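Local coordinates for protein neurotoxin (Clostridium botulinum, PDB 3N7L) that probably binds gangliosides on nerve-cell surfaces through its receptor-binding domain, the part of the botulinum neurotoxin described here, at residues Gly54-Gln60 with Ser178-Gln184; Gln124-Phe128 with Met155-Ile159; Thr146-Asn150 with Lys213-Asp217. All coordinates share one frame. Residues are numbered along the deposited sequence.

Interaction 1 (Gly54-Gln60 with Ser178-Gln184); sequences GKVIVTQ and SKTITFQ
One backbone carbonyl, Lys179 O, closes this strand pair by taking two donors from the same residue: Gln60 N at 2.8 Å and, weakly, Gln60 NE2 at 3.4 Å. The pair is an antiparallel ladder in one sheet of the lectin-like jelly-roll sandwich, the concanavalin-related half of the receptor-binding domain, and it joins segments more than a hundred residues apart in the chain. Strands 55-59 and 180-184 run at 168° with axes 4.6 Å apart, both extended, with phi/psi mostly near -115°/120°. Val56/Phe183 and Val58/Ile181 are hydrogen-bonded pairs: Val56 N to Phe183 O 2.9 Å, Phe183 N to Val56 O 2.8 Å, Val58 N to Ile181 O 2.8 Å, Ile181 N to Val58 O 2.8 Å. Ile57/Thr182 and Thr59/Thr180 are the non-hydrogen-bonded pairs, with CA atoms 4.6 and 4.4 Å apart.

Val56, Val58, Ile181 and Phe183 share the buried face, where Leu9 of strand 7-14 packs on Val58 and Ile181, Leu11 on Phe183, and Phe208 meets the Phe183 ring edge-to-face. The register of their hydrogen-bonded pair sets Val56 CB 3.8 Å from Phe183 CB. Both valines are t and Ile181 is m/t; with Phe183 m, Val58 CG2 comes 4.2 Å from Phe183 CE2. Ile57, Thr59, Thr180 and Thr182 line the other, partly exposed face, all with chi1 m; Ile57 CG2 lies 3.8 Å from Thr180 CG2. Strands 27-31 and 91-93 continue the sheet beyond strands 55-59 and 180-187 respectively. An ST turn leads into the second strand: Thr180 N donates to Ser178 OG at 2.9 Å.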
loop_
_atom_site.group_PDB
_atom_site.type_symbol
_atom_site.label_atom_id
_atom_site.label_comp_id
_atom_site.label_asym_id
_atom_site.label_seq_id
_atom_site.Cartn_x
_atom_site.Cartn_y
_atom_site.Cartn_z
ATOM N N GLY A 54 12.722 13.394 -14.104
ATOM C CA GLY A 54 12.488 12.273 -14.990
ATOM C C GLY A 54 11.316 12.456 -15.931
ATOM O O GLY A 54 10.354 13.164 -15.630
ATOM N N LYS A 55 11.397 11.796 -17.079
ATOM C CA LYS A 55 10.350 11.869 -18.085
ATOM C C LYS A 55 10.371 10.600 -18.924
ATOM O O LYS A 55 11.416 10.210 -19.442
ATOM C CB LYS A 55 10.579 13.092 -18.979
ATOM C CG LYS A 55 9.549 13.283 -20.072
ATOM C CD LYS A 55 9.887 14.503 -20.917
ATOM C CE LYS A 55 8.822 14.762 -21.964
ATOM N NZ LYS A 55 9.151 15.952 -22.796
ATOM N N VAL A 56 9.221 9.946 -19.041
ATOM C CA VAL A 56 9.114 8.732 -19.843
ATOM C C VAL A 56 8.118 8.991 -20.967
ATOM O O VAL A 56 6.960 9.329 -20.721
ATOM C CB VAL A 56 8.637 7.522 -19.000
ATOM C CG1 VAL A 56 8.478 6.292 -19.893
ATOM C CG2 VAL A 56 9.645 7.231 -17.892
ATOM N N ILE A 57 8.576 8.841 -22.204
ATOM C CA ILE A 57 7.715 9.076 -23.353
ATOM C C ILE A 57 7.435 7.806 -24.140
ATOM O O ILE A 57 8.353 7.149 -24.637
ATOM C CB ILE A 57 8.337 10.112 -24.303
ATOM C CG1 ILE A 57 8.665 11.388 -23.528
ATOM C CG2 ILE A 57 7.365 10.421 -25.437
ATOM C CD1 ILE A 57 9.433 12.413 -24.332
ATOM N N VAL A 58 6.157 7.463 -24.241
ATOM C CA VAL A 58 5.742 6.284 -24.978
ATOM C C VAL A 58 4.988 6.725 -26.228
ATOM O O VAL A 58 3.965 7.409 -26.143
ATOM C CB VAL A 58 4.813 5.387 -24.133
ATOM C CG1 VAL A 58 4.389 4.167 -24.941
ATOM C CG2 VAL A 58 5.523 4.953 -22.856
ATOM N N THR A 59 5.508 6.344 -27.389
ATOM C CA THR A 59 4.878 6.687 -28.659
ATOM C C THR A 59 4.410 5.388 -29.298
ATOM O O THR A 59 5.223 4.554 -29.704
ATOM C CB THR A 59 5.866 7.384 -29.603
ATOM O OG1 THR A 59 6.418 8.529 -28.946
ATOM C CG2 THR A 59 5.162 7.831 -30.882
ATOM N N GLN A 60 3.099 5.210 -29.381
ATOM C CA GLN A 60 2.553 3.993 -29.954
ATOM C C GLN A 60 2.171 4.128 -31.421
ATOM O O GLN A 60 2.380 5.176 -32.036
ATOM C CB GLN A 60 1.355 3.528 -29.120
ATOM C CG GLN A 60 0.320 4.601 -28.859
ATOM C CD GLN A 60 -0.321 4.463 -27.487
ATOM O OE1 GLN A 60 -0.548 3.354 -27.003
ATOM N NE2 GLN A 60 -0.628 5.594 -26.859
ATOM N N SER A 178 -4.244 11.163 -28.768
ATOM C CA SER A 178 -2.823 11.194 -29.090
ATOM C C SER A 178 -2.192 9.810 -28.984
ATOM O O SER A 178 -2.637 8.970 -28.206
ATOM C CB SER A 178 -2.101 12.153 -28.141
ATOM O OG SER A 178 -0.695 11.998 -28.219
ATOM N N LYS A 179 -1.152 9.572 -29.770
ATOM C CA LYS A 179 -0.476 8.285 -29.715
ATOM C C LYS A 179 0.751 8.379 -28.816
ATOM O O LYS A 179 1.546 7.448 -28.732
ATOM C CB LYS A 179 -0.094 7.820 -31.125
ATOM C CG LYS A 179 0.534 8.879 -32.009
ATOM C CD LYS A 179 1.914 9.262 -31.537
ATOM C CE LYS A 179 2.648 10.018 -32.622
ATOM N NZ LYS A 179 2.743 9.193 -33.856
ATOM N N THR A 180 0.890 9.517 -28.141
ATOM C CA THR A 180 2.011 9.742 -27.235
ATOM C C THR A 180 1.542 9.867 -25.789
ATOM O O THR A 180 0.578 10.566 -25.501
ATOM C CB THR A 180 2.792 11.024 -27.610
ATOM O OG1 THR A 180 3.427 10.842 -28.880
ATOM C CG2 THR A 180 3.855 11.335 -26.562
ATOM N N ILE A 181 2.232 9.171 -24.889
ATOM C CA ILE A 181 1.913 9.215 -23.466
ATOM C C ILE A 181 3.183 9.638 -22.739
ATOM O O ILE A 181 4.233 9.009 -22.882
ATOM C CB ILE A 181 1.462 7.836 -22.934
ATOM C CG1 ILE A 181 0.250 7.348 -23.724
ATOM C CG2 ILE A 181 1.093 7.941 -21.445
ATOM C CD1 ILE A 181 -0.134 5.925 -23.420
ATOM N N THR A 182 3.083 10.712 -21.967
ATOM C CA THR A 182 4.227 11.235 -21.242
ATOM C C THR A 182 4.075 11.119 -19.728
ATOM O O THR A 182 3.161 11.706 -19.136
ATOM C CB THR A 182 4.462 12.718 -21.593
ATOM O OG1 THR A 182 4.696 12.844 -23.003
ATOM C CG2 THR A 182 5.657 13.264 -20.833
ATOM N N PHE A 183 4.973 10.352 -19.115
ATOM C CA PHE A 183 4.995 10.165 -17.666
ATOM C C PHE A 183 5.970 11.201 -17.106
ATOM O O PHE A 183 7.175 11.125 -17.349
ATOM C CB PHE A 183 5.491 8.758 -17.310
ATOM C CG PHE A 183 4.539 7.655 -17.692
ATOM C CD1 PHE A 183 3.747 7.033 -16.726
ATOM C CD2 PHE A 183 4.449 7.223 -19.013
ATOM C CE1 PHE A 183 2.887 5.994 -17.072
ATOM C CE2 PHE A 183 3.587 6.182 -19.367
ATOM C CZ PHE A 183 2.806 5.567 -18.397
ATOM N N GLN A 184 5.449 12.177 -16.372
ATOM C CA GLN A 184 6.290 13.222 -15.806
ATOM C C GLN A 184 5.469 14.050 -14.834
ATOM O O GLN A 184 4.320 14.391 -15.112
ATOM C CB GLN A 184 6.842 14.117 -16.927
ATOM C CG GLN A 184 7.692 15.288 -16.448
ATOM C CD GLN A 184 8.296 16.088 -17.600
ATOM O OE1 GLN A 184 7.579 16.604 -18.459
ATOM N NE2 GLN A 184 9.622 16.190 -17.620
#

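Interaction 2 (Gln124-Phe128 with Met155-Ile159); sequences QDINF and MMIYI
Strands 124-128 and 155-159 face each other across the interior of the jelly-roll β-sandwich, one from each sheet, and meet by packing without hydrogen bonds, Ile126 bearing also on backbone. They run nearly parallel, crossing at -18°, with axes 7.1 Å apart at closest approach and the CA atoms of Asn127 and Ile157 at 7.0 Å. Gln124, Ile126 and Phe128 point inward against Met155, Ile157 and Ile159.

Ile126, t/t, drives its tip into the opposite strand: CD1 lies 3.3 Å from Met155 O, 3.6 Å from Met156 CA and 3.8 Å from Ile157 CG2. Met155, with chi values t, t, m, lies along the interface, so that its SD is 4.0 Å from Ile126 CG2 and its CE 3.4 Å from Gln124 CG. The Gln124 chain is extended (t/t), and its amide is held by the backbone of Lys168 and Lys170. Ile157, again t/t, brings CD1 to 4.2 Å from Phe128 CB. At the far end Ile159 adopts m/m and Phe128 chi1 156°, chi2 54°, which sets up a CH-π contact over the ring face: Ile159 CG1 is 3.7 Å from the Phe128 ring centroid, 19° off the ring normal.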
loop_
_atom_site.group_PDB
_atom_site.type_symbol
_atom_site.label_atom_id
_atom_site.label_comp_id
_atom_site.label_asym_id
_atom_site.label_seq_id
_atom_site.Cartn_x
_atom_site.Cartn_y
_atom_site.Cartn_z
ATOM N N GLN A 124 -14.301 16.143 -19.740
ATOM C CA GLN A 124 -15.141 15.419 -18.807
ATOM C C GLN A 124 -14.183 14.602 -17.962
ATOM O O GLN A 124 -13.245 14.002 -18.478
ATOM C CB GLN A 124 -16.123 14.517 -19.555
ATOM C CG GLN A 124 -17.058 13.725 -18.650
ATOM C CD GLN A 124 -18.164 13.027 -19.426
ATOM O OE1 GLN A 124 -17.953 12.574 -20.553
ATOM N NE2 GLN A 124 -19.346 12.925 -18.821
ATOM N N ASP A 125 -14.402 14.584 -16.657
ATOM C CA ASP A 125 -13.497 13.845 -15.806
ATOM C C ASP A 125 -14.188 13.053 -14.726
ATOM O O ASP A 125 -15.330 13.316 -14.366
ATOM C CB ASP A 125 -12.477 14.805 -15.188
ATOM C CG ASP A 125 -13.130 15.905 -14.387
ATOM O OD1 ASP A 125 -12.602 17.039 -14.392
ATOM O OD2 ASP A 125 -14.169 15.637 -13.744
ATOM N N ILE A 126 -13.468 12.069 -14.220
ATOM C CA ILE A 126 -13.956 11.205 -13.169
ATOM C C ILE A 126 -12.811 11.168 -12.154
ATOM O O ILE A 126 -11.655 11.419 -12.514
ATOM C CB ILE A 126 -14.263 9.809 -13.754
ATOM C CG1 ILE A 126 -14.930 8.930 -12.702
ATOM C CG2 ILE A 126 -12.989 9.171 -14.286
ATOM C CD1 ILE A 126 -15.427 7.605 -13.263
ATOM N N ASN A 127 -13.105 10.879 -10.891
ATOM C CA ASN A 127 -12.026 10.869 -9.913
ATOM C C ASN A 127 -12.182 9.937 -8.730
ATOM O O ASN A 127 -13.248 9.387 -8.469
ATOM C CB ASN A 127 -11.793 12.282 -9.360
ATOM C CG ASN A 127 -12.899 12.730 -8.416
ATOM O OD1 ASN A 127 -13.780 13.504 -8.791
ATOM N ND2 ASN A 127 -12.862 12.235 -7.185
ATOM N N PHE A 128 -11.069 9.783 -8.025
ATOM C CA PHE A 128 -10.981 8.999 -6.806
ATOM C C PHE A 128 -10.406 9.967 -5.777
ATOM O O PHE A 128 -9.379 10.589 -6.026
ATOM C CB PHE A 128 -10.015 7.820 -6.977
ATOM C CG PHE A 128 -9.419 7.322 -5.678
ATOM C CD1 PHE A 128 -10.236 6.959 -4.611
ATOM C CD2 PHE A 128 -8.037 7.192 -5.536
ATOM C CE1 PHE A 128 -9.688 6.471 -3.417
ATOM C CE2 PHE A 128 -7.478 6.702 -4.345
ATOM C CZ PHE A 128 -8.311 6.342 -3.285
ATOM N N MET A 155 -17.755 5.983 -18.211
ATOM C CA MET A 155 -16.355 6.187 -17.874
ATOM C C MET A 155 -16.374 5.709 -16.418
ATOM O O MET A 155 -17.216 6.158 -15.642
ATOM C CB MET A 155 -16.035 7.682 -17.926
ATOM C CG MET A 155 -14.608 8.046 -18.270
ATOM S SD MET A 155 -14.274 9.818 -18.034
ATOM C CE MET A 155 -15.760 10.579 -18.648
ATOM N N MET A 156 -15.481 4.797 -16.047
ATOM C CA MET A 156 -15.459 4.290 -14.674
ATOM C C MET A 156 -14.043 4.188 -14.119
ATOM O O MET A 156 -13.098 3.896 -14.856
ATOM C CB MET A 156 -16.106 2.899 -14.607
ATOM C CG MET A 156 -17.468 2.784 -15.282
ATOM S SD MET A 156 -18.201 1.136 -15.084
ATOM C CE MET A 156 -17.316 0.207 -16.312
ATOM N N ILE A 157 -13.890 4.431 -12.822
ATOM C CA ILE A 157 -12.573 4.316 -12.217
ATOM C C ILE A 157 -12.624 3.381 -11.021
ATOM O O ILE A 157 -13.509 3.479 -10.172
ATOM C CB ILE A 157 -11.986 5.689 -11.789
ATOM C CG1 ILE A 157 -10.584 5.478 -11.214
ATOM C CG2 ILE A 157 -12.873 6.359 -10.749
ATOM C CD1 ILE A 157 -9.799 6.752 -11.037
ATOM N N TYR A 158 -11.677 2.450 -10.991
ATOM C CA TYR A 158 -11.571 1.475 -9.918
ATOM C C TYR A 158 -10.230 1.660 -9.211
ATOM O O TYR A 158 -9.234 2.045 -9.830
ATOM C CB TYR A 158 -11.621 0.053 -10.483
ATOM C CG TYR A 158 -12.870 -0.306 -11.261
ATOM C CD1 TYR A 158 -13.842 -1.144 -10.703
ATOM C CD2 TYR A 158 -13.054 0.141 -12.575
ATOM C CE1 TYR A 158 -14.966 -1.538 -11.435
ATOM C CE2 TYR A 158 -14.179 -0.247 -13.321
ATOM C CZ TYR A 158 -15.126 -1.090 -12.742
ATOM O OH TYR A 158 -16.216 -1.512 -13.473
ATOM N N ILE A 159 -10.214 1.387 -7.913
ATOM C CA ILE A 159 -9.001 1.479 -7.119
ATOM C C ILE A 159 -8.917 0.162 -6.370
ATOM O O ILE A 159 -9.849 -0.212 -5.659
ATOM C CB ILE A 159 -9.064 2.657 -6.121
ATOM C CG1 ILE A 159 -9.107 3.981 -6.892
ATOM C CG2 ILE A 159 -7.864 2.616 -5.172
ATOM C CD1 ILE A 159 -7.898 4.214 -7.798
#

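Interaction 3 (Thr146-Asn150 with Lys213-Asp217); sequences TITTN and KELDD
Glu214, Thr148 and Leu215 carry most of this contact, in which an irregular segment, 213-217, lies against strand 146-150. Thr148 CA is 5.4 Å from Glu214 CA, the closest pair of CA atoms. The Glu214 side chain is extended (t/t) and runs past Thr148, with Glu214 CG 4.0 Å from Thr148 CB, to reach Asn150, whose ND2 donates to Glu214 OE1 at 3.2 Å; Asn150 OD1 is meanwhile bonded to Met152 N. The segment is the connection from strand 202-211 to helix 217-226, crossing the outer face of one sheet of the jelly-roll sandwich, while Ile147 and Thr149 of the strand point to the other face and pack on Phe114 of the facing sheet. Thr148 takes chi1 p; its CG2 sits 4.2 Å from Leu215 CB and 3.4 Å from Leu215 O, a buried carbonyl with no polar partner. Leu215 (m/t) packs against Ile220, and its CD1 comes within 4.5 Å of Thr146 CG2. Next along, Asp216 is the helix N-cap, its OD2 accepting from Asp219 N.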
loop_
_atom_site.group_PDB
_atom_site.type_symbol
_atom_site.label_atom_id
_atom_site.label_comp_id
_atom_site.label_asym_id
_atom_site.label_seq_id
_atom_site.Cartn_x
_atom_site.Cartn_y
_atom_site.Cartn_z
ATOM N N THR A 146 -7.489 1.332 -12.249
ATOM C CA THR A 146 -8.081 0.761 -13.448
ATOM C C THR A 146 -9.136 1.732 -13.936
ATOM O O THR A 146 -10.124 1.989 -13.253
ATOM C CB THR A 146 -8.745 -0.603 -13.206
ATOM O OG1 THR A 146 -7.788 -1.516 -12.661
ATOM C CG2 THR A 146 -9.246 -1.173 -14.527
ATOM N N ILE A 147 -8.908 2.291 -15.118
ATOM C CA ILE A 147 -9.855 3.231 -15.698
ATOM C C ILE A 147 -10.461 2.571 -16.927
ATOM O O ILE A 147 -9.730 2.139 -17.810
ATOM C CB ILE A 147 -9.145 4.541 -16.109
ATOM C CG1 ILE A 147 -8.617 5.253 -14.860
ATOM C CG2 ILE A 147 -10.108 5.452 -16.879
ATOM C CD1 ILE A 147 -7.651 6.389 -15.158
ATOM N N THR A 148 -11.785 2.459 -16.971
ATOM C CA THR A 148 -12.435 1.856 -18.135
ATOM C C THR A 148 -13.274 2.924 -18.832
ATOM O O THR A 148 -13.941 3.726 -18.180
ATOM C CB THR A 148 -13.336 0.640 -17.759
ATOM O OG1 THR A 148 -14.455 1.077 -16.983
ATOM C CG2 THR A 148 -12.539 -0.394 -16.967
ATOM N N THR A 149 -13.226 2.946 -20.157
ATOM C CA THR A 149 -13.970 3.943 -20.907
ATOM C C THR A 149 -14.648 3.402 -22.155
ATOM O O THR A 149 -14.012 2.774 -23.000
ATOM C CB THR A 149 -13.052 5.114 -21.352
ATOM O OG1 THR A 149 -12.555 5.810 -20.202
ATOM C CG2 THR A 149 -13.821 6.092 -22.238
ATOM N N ASN A 150 -15.948 3.650 -22.251
ATOM C CA ASN A 150 -16.729 3.263 -23.416
ATOM C C ASN A 150 -17.237 4.607 -23.928
ATOM O O ASN A 150 -18.088 5.228 -23.295
ATOM C CB ASN A 150 -17.919 2.388 -23.023
ATOM C CG ASN A 150 -18.746 1.961 -24.227
ATOM O OD1 ASN A 150 -18.833 2.682 -25.221
ATOM N ND2 ASN A 150 -19.367 0.792 -24.137
ATOM N N LYS A 213 -10.440 -2.677 -24.906
ATOM C CA LYS A 213 -11.775 -3.106 -24.511
ATOM C C LYS A 213 -12.135 -2.517 -23.159
ATOM O O LYS A 213 -11.281 -1.965 -22.465
ATOM C CB LYS A 213 -11.856 -4.633 -24.427
ATOM C CG LYS A 213 -11.112 -5.225 -23.241
ATOM C CD LYS A 213 -11.370 -6.719 -23.101
ATOM C CE LYS A 213 -12.823 -7.007 -22.767
ATOM N NZ LYS A 213 -13.052 -8.459 -22.527
ATOM N N GLU A 214 -13.406 -2.650 -22.792
ATOM C CA GLU A 214 -13.905 -2.154 -21.518
ATOM C C GLU A 214 -13.861 -3.331 -20.545
ATOM O O GLU A 214 -14.719 -4.213 -20.592
ATOM C CB GLU A 214 -15.349 -1.662 -21.678
ATOM C CG GLU A 214 -15.854 -0.759 -20.556
ATOM C CD GLU A 214 -17.374 -0.596 -20.552
ATOM O OE1 GLU A 214 -18.009 -0.755 -21.624
ATOM O OE2 GLU A 214 -17.934 -0.298 -19.472
ATOM N N LEU A 215 -12.853 -3.353 -19.676
ATOM C CA LEU A 215 -12.708 -4.432 -18.701
ATOM C C LEU A 215 -13.828 -4.391 -17.675
ATOM O O LEU A 215 -14.167 -3.325 -17.169
ATOM C CB LEU A 215 -11.373 -4.312 -17.964
ATOM C CG LEU A 215 -10.065 -4.358 -18.756
ATOM C CD1 LEU A 215 -8.901 -4.218 -17.782
ATOM C CD2 LEU A 215 -9.954 -5.661 -19.531
ATOM N N ASP A 216 -14.407 -5.545 -17.363
ATOM C CA ASP A 216 -15.471 -5.582 -16.367
ATOM C C ASP A 216 -14.872 -5.869 -14.993
ATOM O O ASP A 216 -13.678 -6.160 -14.884
ATOM C CB ASP A 216 -16.519 -6.636 -16.737
ATOM C CG ASP A 216 -15.951 -8.036 -16.802
ATOM O OD1 ASP A 216 -16.470 -8.842 -17.604
ATOM O OD2 ASP A 216 -15.004 -8.340 -16.049
ATOM N N ASP A 217 -15.696 -5.779 -13.953
ATOM C CA ASP A 217 -15.243 -6.018 -12.585
ATOM C C ASP A 217 -14.393 -7.273 -12.422
ATOM O O ASP A 217 -13.281 -7.213 -11.895
ATOM C CB ASP A 217 -16.442 -6.099 -11.634
ATOM C CG ASP A 217 -17.025 -4.735 -11.313
ATOM O OD1 ASP A 217 -17.555 -4.072 -12.236
ATOM O OD2 ASP A 217 -16.948 -4.323 -10.132
#

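All three contacts belong to the jelly-roll half of the domain, at different depths. Interaction 1 lies within one sheet and depends on backbone hydrogen bonds, with one face buried and the other partly exposed. Interaction 2 is sandwich core, apolar packing between that same sheet and its partner. Interaction 3 is also largely buried, but on the outside of the partner sheet, where threonine and leucine packing is joined by a single side-chain hydrogen bond. Interactions 2 and 3 use neighbouring strands, 154-159 and 143-150, and touch directly: Met156 N lies 2.8 Å from Thr148 O. Interaction 1 stands apart, its centre about 21 Å from the centres of interactions 2 and 3.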